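Local coordinates for NAD(P)-dependent oxidoreductase (Pseudomonas putida, PDB 7A3W) that reduces imines with NADPH as an imine reductase and serves as a multifunctional biocatalyst for conjugate reduction and reductive amination, at the interface of chains A and B. Numbering follows the deposited sequence. Chains: chain A/B, NAD(P)-dependent oxidoreductase.

Three patches of one two-fold interface illustrate how interlocked subunits share their contacts. The C-alpha centres of contact 1 and contact 2 lie about 22 Å apart; contact 3 is about 33 Å from contact 1 and 30 Å from contact 2. Contact 1 and contact 3 use the same segments, residues 129-130 and 239-240, with the chains exchanged, and both draw on helix 205-232. Contact 2 and contact 3 share helices 173-200 and 242-258. In the probable functional dimer, contacts 1 and 3 hold the cofactor-binding part of one chain against the helical part of the other, while contact 2 mainly packs helices together.

Contact 1: the interface of chains A and B. Residues chain A 221, 225, 239-240; chain B 129-132.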
loop_
_atom_site.group_PDB
_atom_site.type_symbol
_atom_site.label_atom_id
_atom_site.label_comp_id
_atom_site.label_asym_id
_atom_site.label_seq_id
_atom_site.Cartn_x
_atom_site.Cartn_y
_atom_site.Cartn_z
ATOM N N ASP A 221 -1.665 9.531 3.360
ATOM C CA ASP A 221 -1.560 10.396 4.559
ATOM C C ASP A 221 -0.603 9.785 5.592
ATOM O O ASP A 221 0.214 10.524 6.180
ATOM C CB ASP A 221 -2.938 10.634 5.154
ATOM C CG ASP A 221 -2.864 11.464 6.411
ATOM O OD1 ASP A 221 -2.697 10.858 7.517
ATOM O OD2 ASP A 221 -2.934 12.703 6.271
ATOM N N THR A 225 2.732 11.488 7.216
ATOM C CA THR A 225 2.774 11.585 8.689
ATOM C C THR A 225 4.004 10.855 9.232
ATOM O O THR A 225 4.750 11.439 10.039
ATOM C CB THR A 225 1.496 11.004 9.308
ATOM O OG1 THR A 225 0.397 11.745 8.774
ATOM C CG2 THR A 225 1.488 11.050 10.822
ATOM N N GLN A 239 -1.760 9.538 18.887
ATOM C CA GLN A 239 -2.704 9.108 17.821
ATOM C C GLN A 239 -3.056 7.633 18.032
ATOM O O GLN A 239 -4.248 7.283 17.998
ATOM C CB GLN A 239 -2.088 9.360 16.445
ATOM C CG GLN A 239 -1.991 10.838 16.100
ATOM C CD GLN A 239 -3.354 11.468 15.967
ATOM O OE1 GLN A 239 -4.212 10.980 15.241
ATOM N NE2 GLN A 239 -3.575 12.569 16.668
ATOM N N ALA A 240 -2.056 6.810 18.320
ATOM C CA ALA A 240 -2.195 5.360 18.561
ATOM C C ALA A 240 -0.835 4.805 18.954
ATOM O O ALA A 240 0.147 5.219 18.354
ATOM C CB ALA A 240 -2.715 4.676 17.334
ATOM N N TYR B 129 -6.866 7.568 11.742
ATOM C CA TYR B 129 -6.302 7.951 13.057
ATOM C C TYR B 129 -7.152 9.078 13.626
ATOM O O TYR B 129 -7.918 9.731 12.883
ATOM C CB TYR B 129 -4.828 8.335 12.907
ATOM C CG TYR B 129 -3.929 7.166 12.595
ATOM C CD1 TYR B 129 -3.552 6.303 13.608
ATOM C CD2 TYR B 129 -3.464 6.904 11.315
ATOM C CE1 TYR B 129 -2.705 5.238 13.372
ATOM C CE2 TYR B 129 -2.681 5.782 11.050
ATOM C CZ TYR B 129 -2.262 4.984 12.091
ATOM O OH TYR B 129 -1.466 3.898 11.888
ATOM N N PRO B 130 -7.067 9.319 14.953
ATOM C CA PRO B 130 -7.966 10.282 15.601
ATOM C C PRO B 130 -7.961 11.666 14.937
ATOM O O PRO B 130 -9.011 12.308 14.878
ATOM C CB PRO B 130 -7.455 10.303 17.038
ATOM C CG PRO B 130 -6.927 8.894 17.241
ATOM C CD PRO B 130 -6.231 8.580 15.928
ATOM N N LYS B 131 -6.789 12.108 14.463
ATOM C CA LYS B 131 -6.582 13.453 13.859
ATOM C C LYS B 131 -7.537 13.660 12.681
ATOM O O LYS B 131 -7.825 14.838 12.351
ATOM C CB LYS B 131 -5.117 13.615 13.448
ATOM C CG LYS B 131 -4.642 12.666 12.352
ATOM C CD LYS B 131 -3.168 12.703 12.087
ATOM C CE LYS B 131 -2.765 11.831 10.912
ATOM N NZ LYS B 131 -3.294 12.353 9.630
ATOM N N ASP B 132 -8.015 12.590 12.042
ATOM C CA ASP B 132 -8.854 12.680 10.817
ATOM C C ASP B 132 -10.351 12.521 11.149
ATOM O O ASP B 132 -11.211 12.782 10.251
ATOM C CB ASP B 132 -8.313 11.720 9.765
ATOM C CG ASP B 132 -6.946 12.163 9.260
ATOM O OD1 ASP B 132 -6.799 13.350 8.914
ATOM O OD2 ASP B 132 -6.035 11.332 9.270
#
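B:Lys131 and A:Asp221 meet tip to tip across the interface, in a salt bridge of 2.7 Å between the ammonium NZ and the carboxylate OD1. The ammonium comes to the syn side of OD1, 17° out of the carboxylate plane. A second carboxylate, from its own chain, probably shares the charge: NZ of B:Lys131 lies 2.9 Å from OD2 of B:Asp132. The lysine is gripped at its other end too, where its backbone N donates to the amide oxygen OE1 of A:Gln239 at 2.9 Å. This donor lies in the carbonyl plane on a lone pair, and the two side chains lie crosswise, with CD of A:Gln239 3.8 Å from CB of B:Lys131. CG of the lysine stands between backbone N and carbonyl carbon (chi1 64°); the chain then runs extended until a turn at chi4 (67°) directs NZ to the acids. In the second shell, A:Thr225 OG1 donates to the carbonyl O of A:Asp221 at 2.9 Å, one turn back along helix 205-232, and passes alongside the lysine tip. A methionine in place of B:Lys131 would probably leave the carboxylates of A:Asp221 and B:Asp132 facing each other without the positive charge that now joins them. The site thus clips the 3-10 turn 130-132 of one subunit to a long helix and a loop of the other, and A:Gln239 also belongs to the NADPH pocket.

Contact 2: the interface of chains A and B. Residues chain A 197, 251-252, 254-255, 258; chain B 102-104, 175, 178-179.
Helix 242-258 of chain A packs across helix 173-200 of chain B in an apolar helix-to-helix contact, with B:Leu178 set against A:Val251, A:Val252 and A:Ala255. The leucine divides its two methyls among these neighbours. CD2 lies 3.6 Å from CG2 of A:Val252, where the two side chains run antiparallel alongside each other. The other methyl, CD1, meets CB of A:Ala255 at 3.8 Å, where the small alanine lets the branch come close to the helix. A:Val251 touches both branches through CG1, which is anti to the backbone N (chi1 180°) and thereby also reaches the loop ahead of helix 104-116, 3.5 Å from the carbonyl O of B:Gly102. The same long helix meets its own copy farther along: CD2 of A:Leu197 rests 3.9 Å from CA of B:Ala179, so the end of helix 173-200 in one chain lies against the start of that helix in the other. No polar pair within this patch bridges the chains, and its cohesion probably comes from shape and the burial of hydrocarbon. Polar side chains gather beside B:Thr103 and B:Val104 without bonding across. A:Arg258, whose side chain is incompletely modelled, forms a weak bridge within its own helix, NE to OD2 of A:Asp254. Beside it the hydroxyl OG1 of B:Thr103 stays 3.8 Å from OD2 of A:Asp254, too far for a hydrogen bond.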
loop_
_atom_site.group_PDB
_atom_site.type_symbol
_atom_site.label_atom_id
_atom_site.label_comp_id
_atom_site.label_asym_id
_atom_site.label_seq_id
_atom_site.Cartn_x
_atom_site.Cartn_y
_atom_site.Cartn_z
ATOM N N LEU A 197 -8.738 -12.710 2.396
ATOM C CA LEU A 197 -9.552 -12.725 3.644
ATOM C C LEU A 197 -10.986 -12.293 3.326
ATOM O O LEU A 197 -11.946 -12.981 3.754
ATOM C CB LEU A 197 -8.924 -11.832 4.720
ATOM C CG LEU A 197 -9.642 -11.836 6.075
ATOM C CD1 LEU A 197 -9.679 -13.239 6.668
ATOM C CD2 LEU A 197 -8.970 -10.887 7.036
ATOM N N VAL A 251 -6.014 -9.487 16.066
ATOM C CA VAL A 251 -7.407 -9.829 15.656
ATOM C C VAL A 251 -7.411 -10.109 14.148
ATOM O O VAL A 251 -7.985 -11.115 13.721
ATOM C CB VAL A 251 -8.391 -8.711 16.051
ATOM C CG1 VAL A 251 -9.819 -9.050 15.634
ATOM C CG2 VAL A 251 -8.320 -8.448 17.547
ATOM N N VAL A 252 -6.725 -9.275 13.367
ATOM C CA VAL A 252 -6.577 -9.500 11.895
ATOM C C VAL A 252 -5.927 -10.876 11.687
ATOM O O VAL A 252 -6.445 -11.684 10.903
ATOM C CB VAL A 252 -5.783 -8.354 11.246
ATOM C CG1 VAL A 252 -5.503 -8.634 9.788
ATOM C CG2 VAL A 252 -6.499 -7.003 11.411
ATOM N N ASP A 254 -5.812 -13.511 13.662
ATOM C CA ASP A 254 -6.778 -14.545 14.101
ATOM C C ASP A 254 -7.762 -14.818 12.954
ATOM O O ASP A 254 -8.052 -15.978 12.685
ATOM C CB ASP A 254 -7.506 -14.096 15.375
ATOM C CG ASP A 254 -8.661 -15.009 15.753
ATOM O OD1 ASP A 254 -8.380 -16.140 16.213
ATOM O OD2 ASP A 254 -9.819 -14.613 15.516
ATOM N N ALA A 255 -8.318 -13.781 12.339
ATOM C CA ALA A 255 -9.277 -13.912 11.220
ATOM C C ALA A 255 -8.626 -14.664 10.058
ATOM O O ALA A 255 -9.295 -15.555 9.481
ATOM C CB ALA A 255 -9.767 -12.557 10.792
ATOM N N ARG A 258 -8.192 -18.399 11.099
ATOM C CA ARG A 258 -9.490 -19.123 11.125
ATOM C C ARG A 258 -10.032 -19.322 9.699
ATOM O O ARG A 258 -10.708 -20.332 9.499
ATOM C CB ARG A 258 -10.465 -18.439 12.079
ATOM C CG ARG A 258 -10.180 -18.727 13.547
ATOM C CD ARG A 258 -11.205 -18.067 14.447
ATOM N NE ARG A 258 -11.694 -16.850 13.820
ATOM C CZ ARG A 258 -12.827 -16.748 13.123
ATOM N NH2 ARG A 258 -13.172 -15.586 12.588
ATOM N N GLY B 102 -12.507 -6.255 17.150
ATOM C CA GLY B 102 -12.920 -7.532 17.755
ATOM C C GLY B 102 -13.256 -8.550 16.711
ATOM O O GLY B 102 -13.260 -8.224 15.528
ATOM N N THR B 103 -13.476 -9.797 17.133
ATOM C CA THR B 103 -13.721 -10.945 16.230
ATOM C C THR B 103 -15.210 -11.028 15.888
ATOM O O THR B 103 -16.029 -10.389 16.581
ATOM C CB THR B 103 -13.266 -12.259 16.871
ATOM O OG1 THR B 103 -13.407 -13.301 15.910
ATOM C CG2 THR B 103 -14.102 -12.637 18.066
ATOM N N VAL B 104 -15.558 -11.791 14.850
ATOM C CA VAL B 104 -16.981 -11.985 14.435
ATOM C C VAL B 104 -17.730 -12.701 15.568
ATOM O O VAL B 104 -18.912 -12.381 15.767
ATOM C CB VAL B 104 -17.100 -12.731 13.092
ATOM C CG1 VAL B 104 -15.854 -13.520 12.767
ATOM C CG2 VAL B 104 -18.332 -13.622 13.045
ATOM N N PRO B 175 -15.186 -8.680 9.062
ATOM C CA PRO B 175 -14.236 -9.305 8.137
ATOM C C PRO B 175 -13.667 -8.318 7.118
ATOM O O PRO B 175 -12.491 -8.369 6.815
ATOM C CB PRO B 175 -15.044 -10.449 7.504
ATOM C CG PRO B 175 -16.131 -10.720 8.528
ATOM C CD PRO B 175 -16.506 -9.346 9.047
ATOM N N LEU B 178 -11.242 -5.959 8.970
ATOM C CA LEU B 178 -9.956 -6.626 9.241
ATOM C C LEU B 178 -9.167 -6.844 7.936
ATOM O O LEU B 178 -7.911 -6.681 7.954
ATOM C CB LEU B 178 -10.233 -7.926 9.983
ATOM C CG LEU B 178 -10.853 -7.820 11.380
ATOM C CD1 LEU B 178 -11.097 -9.226 11.931
ATOM C CD2 LEU B 178 -9.995 -7.032 12.349
ATOM N N ALA B 179 -9.844 -7.132 6.825
ATOM C CA ALA B 179 -9.206 -7.346 5.503
ATOM C C ALA B 179 -8.567 -6.026 5.039
ATOM O O ALA B 179 -7.423 -6.032 4.590
ATOM C CB ALA B 179 -10.214 -7.865 4.502
#

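Contact 3: the interface of chains A and B. Residues chain A 18, 129-130, 185; chain B 218, 239-240, 245, 286.
This aromatic and polar junction of the two-fold homodimer interface ties A:Tyr129, from the cofactor-binding part of one chain, and A:Phe185, from its helix 173-200, to B:His245 in the helical part of the other. The phenol OH of A:Tyr129 and the imidazole NE2 of B:His245 share a hydrogen bond of 2.8 Å whose direction the structure alone does not show. The histidine side chain, with CG beside the backbone N (chi1 -81°), stands perpendicular to that of the tyrosine and presents CE1 in the plane of the phenol ring, at its edge. The CD2 edge of the imidazole stands over the face of A:Phe185 near its outer rim, CD2 3.4 Å from CE1, the planes at 86°. Within its own chain, CD1 of B:Ile286 lies over one face of the imidazole toward the rim, 3.6 Å above the plane, which together with the bond at NE2 probably limits rotation. The methyl CB of B:Ala240 meets the CE1 edge of A:Tyr129 in the plane of the ring (3.9 Å), while CE of B:Met218, at the end of an extended chain, sits over a face, 3.8 Å from CE2. The junction therefore lies where the loop after strand 120-127, leading into the 3-10 turn 130-132, and helix 173-200 of chain A meet helices 205-232 and 242-258 of chain B, with the Rossmann glycine loop adjoining at A:Ala18.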
loop_
_atom_site.group_PDB
_atom_site.type_symbol
_atom_site.label_atom_id
_atom_site.label_comp_id
_atom_site.label_asym_id
_atom_site.label_seq_id
_atom_site.Cartn_x
_atom_site.Cartn_y
_atom_site.Cartn_z
ATOM N N ALA A 18 8.004 -8.228 -22.901
ATOM C CA ALA A 18 6.740 -7.553 -22.547
ATOM C C ALA A 18 6.953 -6.044 -22.543
ATOM O O ALA A 18 6.085 -5.309 -23.109
ATOM C CB ALA A 18 6.221 -8.056 -21.217
ATOM N N TYR A 129 3.814 -0.734 -15.487
ATOM C CA TYR A 129 3.626 -1.860 -16.430
ATOM C C TYR A 129 3.573 -1.303 -17.853
ATOM O O TYR A 129 3.385 -0.097 -18.060
ATOM C CB TYR A 129 2.362 -2.638 -16.068
ATOM C CG TYR A 129 2.468 -3.409 -14.781
ATOM C CD1 TYR A 129 3.130 -4.621 -14.770
ATOM C CD2 TYR A 129 1.940 -2.937 -13.591
ATOM C CE1 TYR A 129 3.268 -5.355 -13.611
ATOM C CE2 TYR A 129 2.084 -3.654 -12.412
ATOM C CZ TYR A 129 2.704 -4.893 -12.436
ATOM O OH TYR A 129 2.840 -5.643 -11.307
ATOM N N PRO A 130 3.780 -2.168 -18.867
ATOM C CA PRO A 130 3.870 -1.719 -20.257
ATOM C C PRO A 130 2.681 -0.858 -20.713
ATOM O O PRO A 130 2.910 0.091 -21.456
ATOM C CB PRO A 130 3.946 -3.047 -21.006
ATOM C CG PRO A 130 4.692 -3.959 -20.050
ATOM C CD PRO A 130 4.060 -3.615 -18.724
ATOM N N PHE A 185 5.649 -3.888 -4.042
ATOM C CA PHE A 185 5.247 -5.320 -4.080
ATOM C C PHE A 185 4.920 -5.847 -2.675
ATOM O O PHE A 185 4.011 -6.716 -2.570
ATOM C CB PHE A 185 6.220 -6.192 -4.868
ATOM C CG PHE A 185 6.001 -6.012 -6.348
ATOM C CD1 PHE A 185 4.771 -6.301 -6.912
ATOM C CD2 PHE A 185 6.978 -5.441 -7.146
ATOM C CE1 PHE A 185 4.505 -6.045 -8.245
ATOM C CE2 PHE A 185 6.721 -5.204 -8.485
ATOM C CZ PHE A 185 5.493 -5.525 -9.034
ATOM N N MET B 218 0.783 3.998 -8.709
ATOM C CA MET B 218 0.899 2.689 -9.406
ATOM C C MET B 218 0.034 1.651 -8.682
ATOM O O MET B 218 -0.614 0.851 -9.376
ATOM C CB MET B 218 2.341 2.191 -9.470
ATOM C CG MET B 218 2.529 0.883 -10.247
ATOM S SD MET B 218 4.299 0.686 -10.574
ATOM C CE MET B 218 4.418 -1.030 -11.085
ATOM N N GLN B 239 1.429 -8.290 -19.821
ATOM C CA GLN B 239 1.952 -7.067 -19.152
ATOM C C GLN B 239 3.270 -7.408 -18.452
ATOM O O GLN B 239 4.289 -6.676 -18.633
ATOM C CB GLN B 239 0.913 -6.509 -18.181
ATOM C CG GLN B 239 -0.280 -5.880 -18.881
ATOM C CD GLN B 239 0.133 -4.677 -19.690
ATOM O OE1 GLN B 239 0.772 -3.766 -19.179
ATOM N NE2 GLN B 239 -0.247 -4.652 -20.953
ATOM N N ALA B 240 3.276 -8.515 -17.723
ATOM C CA ALA B 240 4.460 -9.010 -16.998
ATOM C C ALA B 240 4.120 -10.378 -16.426
ATOM O O ALA B 240 2.986 -10.534 -15.936
ATOM C CB ALA B 240 4.865 -8.053 -15.907
ATOM N N HIS B 245 8.453 -10.959 -12.334
ATOM C CA HIS B 245 8.256 -10.364 -10.989
ATOM C C HIS B 245 9.224 -11.020 -9.997
ATOM O O HIS B 245 9.877 -10.307 -9.212
ATOM C CB HIS B 245 6.817 -10.536 -10.489
ATOM C CG HIS B 245 5.852 -9.541 -11.047
ATOM N ND1 HIS B 245 5.178 -9.746 -12.218
ATOM C CD2 HIS B 245 5.416 -8.364 -10.560
ATOM C CE1 HIS B 245 4.391 -8.704 -12.473
ATOM N NE2 HIS B 245 4.503 -7.857 -11.459
ATOM N N ILE B 286 0.469 -11.134 -12.551
ATOM C CA ILE B 286 0.701 -11.139 -11.084
ATOM C C ILE B 286 -0.634 -11.277 -10.347
ATOM O O ILE B 286 -0.603 -11.794 -9.234
ATOM C CB ILE B 286 1.508 -9.893 -10.650
ATOM C CG1 ILE B 286 2.079 -10.073 -9.237
ATOM C CG2 ILE B 286 0.702 -8.601 -10.808
ATOM C CD1 ILE B 286 3.185 -11.083 -9.172
#